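Local atomic coordinates of VP5 (Halorubrum pleomorphic virus 2, PDB entry 6QGI), a protein that probably acts as the envelope protein that fuses the membrane of this haloarchaeal pleomorphic virus with that of its host. Residues E33-A37 and D38-Q42; E183-G187 and T188-Y192; S244-S247 and T248-N252; S361-G365 and G366-L370. All blocks are in the same frame, centred on the assembly; numbering follows the deposited sequence.

Interaction 1 of 4, residues E33-A37 and D38-Q42; sequences EGLTA and DALKQ
Leu35 and Leu40 meet through their CD1 methyls, 4.0 Å apart, the two side chains crossing at about a right angle where the loop runs into helix 37-60. Leu35 turns CG away from its carbonyl carbon (chi1 -64°), which lays the isobutyl group along the first turn of the helix; its CB comes within 4.5 Å of Ala39 CB. Beside this small apolar patch lies Thr36, the N-cap residue. Its OG1 sits between the backbone N and carbonyl carbon (chi1 62°) and packs against the methyl of Ala39, OG1 to CB 3.2 Å. The first helical bond runs from Leu40 N to Thr36 O, 3.1 Å long and nearly straight at 159°. A weak one follows, Lys41 N to Ala37 O at 3.3 Å, and the aliphatic part of Lys41 passes over the same oxygen, with CG at 3.3 Å. Further out, His134 bonds to the carbonyl of Leu35 and touches Leu40, Thr130 of helix 91-133 lies against Leu40, and Asp38 bonds through OD2 to the hydroxyl of Tyr215. The contact thus joins apolar packing to the helix's opening hydrogen bonds, and the Asp38 carboxylate would probably suit the positive end of the helix dipole.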
loop_
_atom_site.group_PDB
_atom_site.type_symbol
_atom_site.label_atom_id
_atom_site.label_comp_id
_atom_site.label_asym_id
_atom_site.label_seq_id
_atom_site.Cartn_x
_atom_site.Cartn_y
_atom_site.Cartn_z
ATOM N N GLU A 33 3.474 28.213 -8.015
ATOM C CA GLU A 33 4.181 29.454 -7.722
ATOM C C GLU A 33 3.115 30.530 -7.480
ATOM O O GLU A 33 1.955 30.329 -7.847
ATOM C CB GLU A 33 5.136 29.815 -8.871
ATOM C CG GLU A 33 6.388 28.950 -8.892
ATOM C CD GLU A 33 7.498 29.346 -9.849
ATOM O OE1 GLU A 33 7.727 30.562 -10.046
ATOM O OE2 GLU A 33 8.161 28.426 -10.381
ATOM N N GLY A 34 3.489 31.631 -6.845
ATOM C CA GLY A 34 2.553 32.712 -6.565
ATOM C C GLY A 34 1.753 32.550 -5.291
ATOM O O GLY A 34 0.801 33.301 -5.051
ATOM N N LEU A 35 2.143 31.580 -4.463
ATOM C CA LEU A 35 1.486 31.308 -3.190
ATOM C C LEU A 35 2.042 32.198 -2.075
ATOM O O LEU A 35 3.146 32.738 -2.208
ATOM C CB LEU A 35 1.685 29.830 -2.804
ATOM C CG LEU A 35 1.077 28.768 -3.698
ATOM C CD1 LEU A 35 1.521 27.403 -3.264
ATOM C CD2 LEU A 35 -0.433 28.839 -3.676
ATOM N N THR A 36 1.288 32.337 -0.961
ATOM C CA THR A 36 1.772 33.084 0.205
ATOM C C THR A 36 2.869 32.237 0.848
ATOM O O THR A 36 2.919 31.024 0.604
ATOM C CB THR A 36 0.645 33.461 1.201
ATOM O OG1 THR A 36 0.029 32.286 1.727
ATOM C CG2 THR A 36 -0.406 34.390 0.600
ATOM N N ALA A 37 3.760 32.867 1.632
ATOM C CA ALA A 37 4.863 32.183 2.308
ATOM C C ALA A 37 4.382 30.952 3.106
ATOM O O ALA A 37 4.856 29.852 2.843
ATOM C CB ALA A 37 5.599 33.151 3.221
ATOM N N ASP A 38 3.388 31.122 4.003
ATOM C CA ASP A 38 2.850 30.037 4.835
ATOM C C ASP A 38 2.196 28.916 4.001
ATOM O O ASP A 38 2.473 27.740 4.255
ATOM C CB ASP A 38 1.845 30.579 5.870
ATOM C CG ASP A 38 1.489 29.574 6.951
ATOM O OD1 ASP A 38 2.373 29.250 7.776
ATOM O OD2 ASP A 38 0.327 29.110 6.970
ATOM N N ALA A 39 1.342 29.283 3.022
ATOM C CA ALA A 39 0.628 28.359 2.129
ATOM C C ALA A 39 1.586 27.449 1.369
ATOM O O ALA A 39 1.295 26.262 1.249
ATOM C CB ALA A 39 -0.238 29.127 1.147
ATOM N N LEU A 40 2.731 27.986 0.878
ATOM C CA LEU A 40 3.721 27.172 0.162
ATOM C C LEU A 40 4.333 26.135 1.099
ATOM O O LEU A 40 4.418 24.972 0.732
ATOM C CB LEU A 40 4.824 28.025 -0.499
ATOM C CG LEU A 40 5.899 27.249 -1.283
ATOM C CD1 LEU A 40 5.301 26.485 -2.448
ATOM C CD2 LEU A 40 7.001 28.161 -1.753
ATOM N N LYS A 41 4.703 26.548 2.315
ATOM C CA LYS A 41 5.277 25.685 3.345
ATOM C C LYS A 41 4.295 24.557 3.705
ATOM O O LYS A 41 4.705 23.401 3.857
ATOM C CB LYS A 41 5.647 26.516 4.584
ATOM C CG LYS A 41 6.728 27.563 4.316
ATOM C CD LYS A 41 7.374 28.101 5.586
ATOM C CE LYS A 41 6.726 29.367 6.085
ATOM N NZ LYS A 41 7.342 29.826 7.354
ATOM N N GLN A 42 2.999 24.906 3.783
ATOM C CA GLN A 42 1.877 24.025 4.075
ATOM C C GLN A 42 1.660 23.031 2.933
ATOM O O GLN A 42 1.548 21.827 3.182
ATOM C CB GLN A 42 0.610 24.870 4.313
ATOM C CG GLN A 42 -0.674 24.063 4.453
ATOM C CD GLN A 42 -1.710 24.740 5.307
ATOM O OE1 GLN A 42 -2.042 24.259 6.394
ATOM N NE2 GLN A 42 -2.257 25.857 4.837
#

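Interaction 2 of 4, residues E183-G187 and T188-Y192; sequences EVDRG and TESYY
Arg186 and Glu189 form the salt bridge of this contact, running side by side across the hairpin. Arg186 NH1 meets Glu189 OE1 at 2.8 Å, in the plane of the guanidinium and on the syn lone pair of the carboxylate, although the two planes are turned 55° apart. Arg186 also makes a CH-pi contact: the chain bends at chi3 (92°), and CD stands over the centre of the Tyr191 ring, 3.6 Å from the centroid. Beyond it the guanidinium lies nearly parallel to the ring plane, with Tyr191 OH over one of its faces; that hydroxyl bonds to Asp202. On the sheet face that carries Tyr191, Val184 CB meets Tyr191 CB at 4.0 Å. On the opposite face, Glu183 lies alongside Tyr192, Glu183 CG 3.6 Å from Tyr192 CE1, and its OE2 is held by Asn159 of strand 155-159. Backbone bonds link the strands: Val184 N to Tyr191 O at 2.8 Å and Tyr191 N to Val184 O at 2.9 Å, with Arg186 N to Glu189 O nearer the bend. There Asp185 OD1 accepts from Gly187 N at 3.0 Å, met from above the carboxylate plane. The whole is a tight antiparallel beta hairpin of strands 176-186 and 189-193, with an Asx turn at its connection.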
loop_
_atom_site.group_PDB
_atom_site.type_symbol
_atom_site.label_atom_id
_atom_site.label_comp_id
_atom_site.label_asym_id
_atom_site.label_seq_id
_atom_site.Cartn_x
_atom_site.Cartn_y
_atom_site.Cartn_z
ATOM N N GLU A 183 19.829 14.250 -4.963
ATOM C CA GLU A 183 21.198 14.760 -4.874
ATOM C C GLU A 183 21.449 15.568 -3.604
ATOM O O GLU A 183 20.647 16.434 -3.251
ATOM C CB GLU A 183 21.481 15.636 -6.107
ATOM C CG GLU A 183 22.911 16.117 -6.279
ATOM C CD GLU A 183 23.174 16.918 -7.542
ATOM O OE1 GLU A 183 24.166 17.681 -7.554
ATOM O OE2 GLU A 183 22.404 16.780 -8.521
ATOM N N VAL A 184 22.591 15.300 -2.947
ATOM C CA VAL A 184 23.083 16.023 -1.772
ATOM C C VAL A 184 24.384 16.682 -2.200
ATOM O O VAL A 184 25.377 15.978 -2.388
ATOM C CB VAL A 184 23.264 15.135 -0.507
ATOM C CG1 VAL A 184 23.762 15.959 0.682
ATOM C CG2 VAL A 184 21.978 14.407 -0.147
ATOM N N ASP A 185 24.368 18.012 -2.410
ATOM C CA ASP A 185 25.551 18.773 -2.825
ATOM C C ASP A 185 26.540 18.879 -1.664
ATOM O O ASP A 185 26.159 19.272 -0.557
ATOM C CB ASP A 185 25.157 20.168 -3.337
ATOM C CG ASP A 185 26.260 20.924 -4.056
ATOM O OD1 ASP A 185 27.127 21.508 -3.370
ATOM O OD2 ASP A 185 26.240 20.959 -5.304
ATOM N N ARG A 186 27.797 18.472 -1.911
ATOM C CA ARG A 186 28.896 18.517 -0.935
ATOM C C ARG A 186 30.073 19.310 -1.545
ATOM O O ARG A 186 31.239 19.099 -1.190
ATOM C CB ARG A 186 29.318 17.085 -0.527
ATOM C CG ARG A 186 28.195 16.250 0.090
ATOM C CD ARG A 186 28.701 14.987 0.757
ATOM N NE ARG A 186 28.972 15.183 2.185
ATOM C CZ ARG A 186 30.182 15.151 2.738
ATOM N NH1 ARG A 186 31.257 14.921 1.996
ATOM N NH2 ARG A 186 30.323 15.339 4.045
ATOM N N GLY A 187 29.732 20.225 -2.454
ATOM C CA GLY A 187 30.674 21.040 -3.208
ATOM C C GLY A 187 30.961 20.387 -4.543
ATOM O O GLY A 187 30.042 20.190 -5.346
ATOM N N THR A 188 32.237 20.013 -4.774
ATOM C CA THR A 188 32.686 19.323 -5.997
ATOM C C THR A 188 32.111 17.898 -6.009
ATOM O O THR A 188 31.642 17.424 -7.047
ATOM C CB THR A 188 34.222 19.334 -6.108
ATOM O OG1 THR A 188 34.796 18.981 -4.847
ATOM C CG2 THR A 188 34.763 20.679 -6.560
ATOM N N GLU A 189 32.130 17.243 -4.835
ATOM C CA GLU A 189 31.578 15.913 -4.584
ATOM C C GLU A 189 30.064 16.064 -4.351
ATOM O O GLU A 189 29.612 17.143 -3.957
ATOM C CB GLU A 189 32.290 15.297 -3.359
ATOM C CG GLU A 189 31.936 13.854 -3.022
ATOM C CD GLU A 189 32.075 13.489 -1.555
ATOM O OE1 GLU A 189 31.569 14.249 -0.698
ATOM O OE2 GLU A 189 32.678 12.432 -1.258
ATOM N N SER A 190 29.280 15.009 -4.629
ATOM C CA SER A 190 27.828 14.999 -4.435
ATOM C C SER A 190 27.323 13.584 -4.177
ATOM O O SER A 190 27.913 12.625 -4.676
ATOM C CB SER A 190 27.112 15.600 -5.641
ATOM O OG SER A 190 27.445 16.970 -5.801
ATOM N N TYR A 191 26.241 13.447 -3.397
ATOM C CA TYR A 191 25.649 12.135 -3.114
ATOM C C TYR A 191 24.375 11.972 -3.913
ATOM O O TYR A 191 23.528 12.861 -3.890
ATOM C CB TYR A 191 25.366 11.938 -1.608
ATOM C CG TYR A 191 26.589 11.760 -0.731
ATOM C CD1 TYR A 191 27.850 11.543 -1.273
ATOM C CD2 TYR A 191 26.469 11.771 0.659
ATOM C CE1 TYR A 191 28.970 11.368 -0.467
ATOM C CE2 TYR A 191 27.584 11.579 1.477
ATOM C CZ TYR A 191 28.830 11.379 0.912
ATOM O OH TYR A 191 29.925 11.208 1.722
ATOM N N TYR A 192 24.241 10.851 -4.629
ATOM C CA TYR A 192 23.056 10.589 -5.435
ATOM C C TYR A 192 22.320 9.374 -4.886
ATOM O O TYR A 192 22.939 8.340 -4.638
ATOM C CB TYR A 192 23.430 10.406 -6.914
ATOM C CG TYR A 192 24.150 11.599 -7.511
ATOM C CD1 TYR A 192 23.443 12.641 -8.103
ATOM C CD2 TYR A 192 25.541 11.676 -7.501
ATOM C CE1 TYR A 192 24.100 13.727 -8.676
ATOM C CE2 TYR A 192 26.209 12.767 -8.057
ATOM C CZ TYR A 192 25.484 13.790 -8.645
ATOM O OH TYR A 192 26.137 14.866 -9.200
#

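Interaction 3 of 4, residues S244-S247 and T248-N252; sequences SGIS and TWVSN
Ile246 and Trp249 lean against each other on one side of the long alpha-helix 225-253, their side chains crossing at a slant. Ile246 CD1 reaches Trp249 CE3 at 4.0 Å, approaching the indole obliquely. Both side chains leave the helix with a carbon opposite the backbone N, CG1 in Ile246 (chi1 -158°) and CG in Trp249 (chi1 -172°), and the indole extends away from the preceding turn. One turn on from Ile246, Val250 approaches it more loosely, Val250 CG2 to Ile246 CG1 4.4 Å. This side of helix 225-253 packs on helices 66-86 and 91-133: Ile246 touches Ala77, Lys78 and Ala98, the Trp249 side chain touches Lys78 and Ala81, and Val250 touches Glu91 and Val94. Trp249 NE1 bonds to the carbonyl of Asn472. Main-chain bonds keep these residues in step: Trp249 N to Gly245 O and Val250 N to Ile246 O, each 2.8 Å, the latter at 163°. Hydroxyl groups take part as well. Ser251 OG lies 3.1 Å from Ser247 O, but it also has Glu91 as a hydrogen-bond partner. Thr248 turns its hydroxyl back onto the preceding turn, and Ser244 O receives two donors from opposite faces of its carbonyl plane: Thr248 OG1 at 2.9 Å and Thr248 N at 3.2 Å.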
loop_
_atom_site.group_PDB
_atom_site.type_symbol
_atom_site.label_atom_id
_atom_site.label_comp_id
_atom_site.label_asym_id
_atom_site.label_seq_id
_atom_site.Cartn_x
_atom_site.Cartn_y
_atom_site.Cartn_z
ATOM N N SER A 244 17.586 -18.828 -12.388
ATOM C CA SER A 244 18.392 -20.003 -12.037
ATOM C C SER A 244 17.504 -21.213 -11.745
ATOM O O SER A 244 17.851 -22.339 -12.113
ATOM C CB SER A 244 19.276 -19.704 -10.828
ATOM O OG SER A 244 20.031 -18.518 -11.018
ATOM N N GLY A 245 16.371 -20.955 -11.094
ATOM C CA GLY A 245 15.385 -21.962 -10.725
ATOM C C GLY A 245 14.634 -22.541 -11.904
ATOM O O GLY A 245 14.399 -23.749 -11.936
ATOM N N ILE A 246 14.261 -21.698 -12.890
ATOM C CA ILE A 246 13.550 -22.164 -14.081
ATOM C C ILE A 246 14.530 -22.949 -14.974
ATOM O O ILE A 246 14.111 -23.932 -15.581
ATOM C CB ILE A 246 12.754 -21.051 -14.842
ATOM C CG1 ILE A 246 11.621 -21.649 -15.711
ATOM C CG2 ILE A 246 13.642 -20.089 -15.650
ATOM C CD1 ILE A 246 10.427 -22.182 -14.964
ATOM N N SER A 247 15.838 -22.582 -14.971
ATOM C CA SER A 247 16.890 -23.295 -15.710
ATOM C C SER A 247 17.073 -24.702 -15.136
ATOM O O SER A 247 17.401 -25.632 -15.878
ATOM C CB SER A 247 18.206 -22.526 -15.665
ATOM O OG SER A 247 19.163 -23.109 -16.536
ATOM N N THR A 248 16.844 -24.847 -13.813
ATOM C CA THR A 248 16.903 -26.114 -13.084
ATOM C C THR A 248 15.597 -26.875 -13.362
ATOM O O THR A 248 15.647 -28.065 -13.658
ATOM C CB THR A 248 17.164 -25.859 -11.583
ATOM O OG1 THR A 248 18.380 -25.122 -11.440
ATOM C CG2 THR A 248 17.248 -27.147 -10.767
ATOM N N TRP A 249 14.441 -26.176 -13.301
ATOM C CA TRP A 249 13.105 -26.735 -13.541
ATOM C C TRP A 249 13.003 -27.354 -14.937
ATOM O O TRP A 249 12.504 -28.468 -15.058
ATOM C CB TRP A 249 12.003 -25.676 -13.333
ATOM C CG TRP A 249 10.618 -26.253 -13.373
ATOM C CD1 TRP A 249 9.929 -26.796 -12.331
ATOM C CD2 TRP A 249 9.773 -26.385 -14.524
ATOM N NE1 TRP A 249 8.718 -27.276 -12.761
ATOM C CE2 TRP A 249 8.582 -27.012 -14.098
ATOM C CE3 TRP A 249 9.904 -26.031 -15.880
ATOM C CZ2 TRP A 249 7.528 -27.293 -14.974
ATOM C CZ3 TRP A 249 8.859 -26.307 -16.746
ATOM C CH2 TRP A 249 7.691 -26.938 -16.294
ATOM N N VAL A 250 13.499 -26.647 -15.973
ATOM C CA VAL A 250 13.505 -27.097 -17.368
ATOM C C VAL A 250 14.361 -28.373 -17.485
ATOM O O VAL A 250 13.898 -29.349 -18.074
ATOM C CB VAL A 250 13.969 -25.976 -18.350
ATOM C CG1 VAL A 250 14.170 -26.513 -19.764
ATOM C CG2 VAL A 250 12.975 -24.816 -18.371
ATOM N N SER A 251 15.564 -28.386 -16.873
ATOM C CA SER A 251 16.478 -29.536 -16.885
ATOM C C SER A 251 15.882 -30.784 -16.210
ATOM O O SER A 251 16.167 -31.897 -16.651
ATOM C CB SER A 251 17.798 -29.178 -16.212
ATOM O OG SER A 251 18.532 -28.254 -16.998
ATOM N N ASN A 252 15.060 -30.601 -15.163
ATOM C CA ASN A 252 14.441 -31.711 -14.433
ATOM C C ASN A 252 13.184 -32.255 -15.137
ATOM O O ASN A 252 12.848 -33.430 -14.968
ATOM C CB ASN A 252 14.076 -31.282 -13.003
ATOM C CG ASN A 252 15.215 -30.748 -12.156
ATOM O OD1 ASN A 252 16.405 -30.852 -12.493
ATOM N ND2 ASN A 252 14.864 -30.139 -11.031
#

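Interaction 4 of 4, residues S361-G365 and G366-L370; sequences SGVDG and GNVTL
Gly366 packs its carbonyl carbon 3.8 Å from Val363 CG1, at the bend of a type I' beta turn that runs from Asp364 to Asn367. Gly365 and Gly366 fill the two central positions, both with positive phi. At Gly366 (phi 94°, psi -23°) the backbone path leaves no room for a beta carbon beside Gly365 O. The backbone of Gly366 is hydrogen-bonded to that of Val409.

Asn367 closes the turn. Its N donates to Asp364 O at 3.1 Å, with the donor lying well out of the carbonyl plane and an N-H...O angle of 149°. The return bond, Asp364 N to Asn367 O, is weak at 3.4 Å. Asn367 CB rests 3.3 Å from Asp364 O, and its side chain touches Tyr406.

Val368 comes next and carries the side-chain packing. Its CG2 lies opposite the carbonyl carbon and meets Val363 CG1 at 3.8 Å and Val363 CG2 at 4.1 Å, the two valines slanting across each other. Leu382 and Val409 also touch Val368, and Val363 rests on Thr418 and Ile420.

At Thr369 the chains have parted, and a water spans them: it accepts from Thr369 N at 2.8 Å and donates to Gly362 O at 2.9 Å. The pairing is therefore short, one bridge with a single firm bond; beyond it the valine pair and the water add contacts, and Val363 and Val368 have backbone partners in Thr418 and His407 respectively.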
loop_
_atom_site.group_PDB
_atom_site.type_symbol
_atom_site.label_atom_id
_atom_site.label_comp_id
_atom_site.label_asym_id
_atom_site.label_seq_id
_atom_site.Cartn_x
_atom_site.Cartn_y
_atom_site.Cartn_z
ATOM N N SER A 361 -18.025 18.982 26.443
ATOM C CA SER A 361 -19.345 18.724 27.016
ATOM C C SER A 361 -20.325 19.888 26.795
ATOM O O SER A 361 -21.458 19.645 26.390
ATOM C CB SER A 361 -19.231 18.395 28.500
ATOM O OG SER A 361 -18.530 17.177 28.686
ATOM N N GLY A 362 -19.864 21.123 26.997
ATOM C CA GLY A 362 -20.677 22.323 26.832
ATOM C C GLY A 362 -21.010 22.719 25.403
ATOM O O GLY A 362 -20.109 22.897 24.577
ATOM N N VAL A 363 -22.318 22.891 25.118
ATOM C CA VAL A 363 -22.832 23.333 23.813
ATOM C C VAL A 363 -23.155 24.832 23.935
ATOM O O VAL A 363 -24.199 25.192 24.483
ATOM C CB VAL A 363 -24.050 22.500 23.308
ATOM C CG1 VAL A 363 -24.465 22.922 21.906
ATOM C CG2 VAL A 363 -23.757 21.006 23.342
ATOM N N ASP A 364 -22.238 25.695 23.457
ATOM C CA ASP A 364 -22.383 27.151 23.520
ATOM C C ASP A 364 -23.280 27.669 22.379
ATOM O O ASP A 364 -22.792 27.928 21.276
ATOM C CB ASP A 364 -20.997 27.838 23.498
ATOM C CG ASP A 364 -20.963 29.244 24.081
ATOM O OD1 ASP A 364 -21.660 30.134 23.540
ATOM O OD2 ASP A 364 -20.215 29.462 25.060
ATOM N N GLY A 365 -24.574 27.810 22.674
ATOM C CA GLY A 365 -25.600 28.300 21.753
ATOM C C GLY A 365 -25.683 27.581 20.420
ATOM O O GLY A 365 -25.758 28.224 19.368
ATOM N N GLY A 366 -25.649 26.251 20.472
ATOM C CA GLY A 366 -25.698 25.405 19.284
ATOM C C GLY A 366 -24.338 24.990 18.757
ATOM O O GLY A 366 -24.241 23.977 18.058
ATOM N N ASN A 367 -23.277 25.764 19.081
ATOM C CA ASN A 367 -21.904 25.494 18.653
ATOM C C ASN A 367 -21.289 24.323 19.448
ATOM O O ASN A 367 -20.838 24.502 20.587
ATOM C CB ASN A 367 -21.018 26.751 18.776
ATOM C CG ASN A 367 -20.982 27.640 17.554
ATOM O OD1 ASN A 367 -20.474 27.260 16.491
ATOM N ND2 ASN A 367 -21.482 28.864 17.689
ATOM N N VAL A 368 -21.287 23.120 18.836
ATOM C CA VAL A 368 -20.674 21.921 19.419
ATOM C C VAL A 368 -19.193 21.950 19.038
ATOM O O VAL A 368 -18.873 22.300 17.906
ATOM C CB VAL A 368 -21.369 20.599 18.998
ATOM C CG1 VAL A 368 -20.654 19.394 19.597
ATOM C CG2 VAL A 368 -22.839 20.595 19.409
ATOM N N THR A 369 -18.298 21.606 19.977
ATOM C CA THR A 369 -16.856 21.632 19.749
ATOM C C THR A 369 -16.239 20.238 19.941
ATOM O O THR A 369 -16.557 19.543 20.908
ATOM C CB THR A 369 -16.212 22.696 20.659
ATOM O OG1 THR A 369 -16.857 23.950 20.414
ATOM C CG2 THR A 369 -14.709 22.849 20.429
ATOM N N LEU A 370 -15.363 19.846 18.988
ATOM C CA LEU A 370 -14.594 18.595 18.960
ATOM C C LEU A 370 -13.128 18.897 19.241
ATOM O O LEU A 370 -12.597 19.877 18.714
ATOM C CB LEU A 370 -14.728 17.852 17.612
ATOM C CG LEU A 370 -16.119 17.415 17.132
ATOM C CD1 LEU A 370 -16.009 16.644 15.831
ATOM C CD2 LEU A 370 -16.854 16.571 18.168
HETATM O O HOH W 1 -19.360 21.100 22.495
#

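In the fold
From the N terminus, the four contacts follow one another in series; each is local, and none encloses or crosses another. Interaction 1 starts helix 37-60 beside the end of helix 91-133. Interaction 2 turns the hairpin of a small antiparallel sheet, its centre about 28 Å from that of interaction 1. Interaction 3 lies far along helix 225-253, where it packs on helices 66-86 and 91-133; its centre is about 58 Å from that of interaction 1, across the centre of the chain. These three belong to the N-terminal region of the envelope protein. Interaction 4 links strand 362-363, paired with 418-427, to strand 367-370, paired with 405-408, and its centre stands about 71 Å from that of interaction 3.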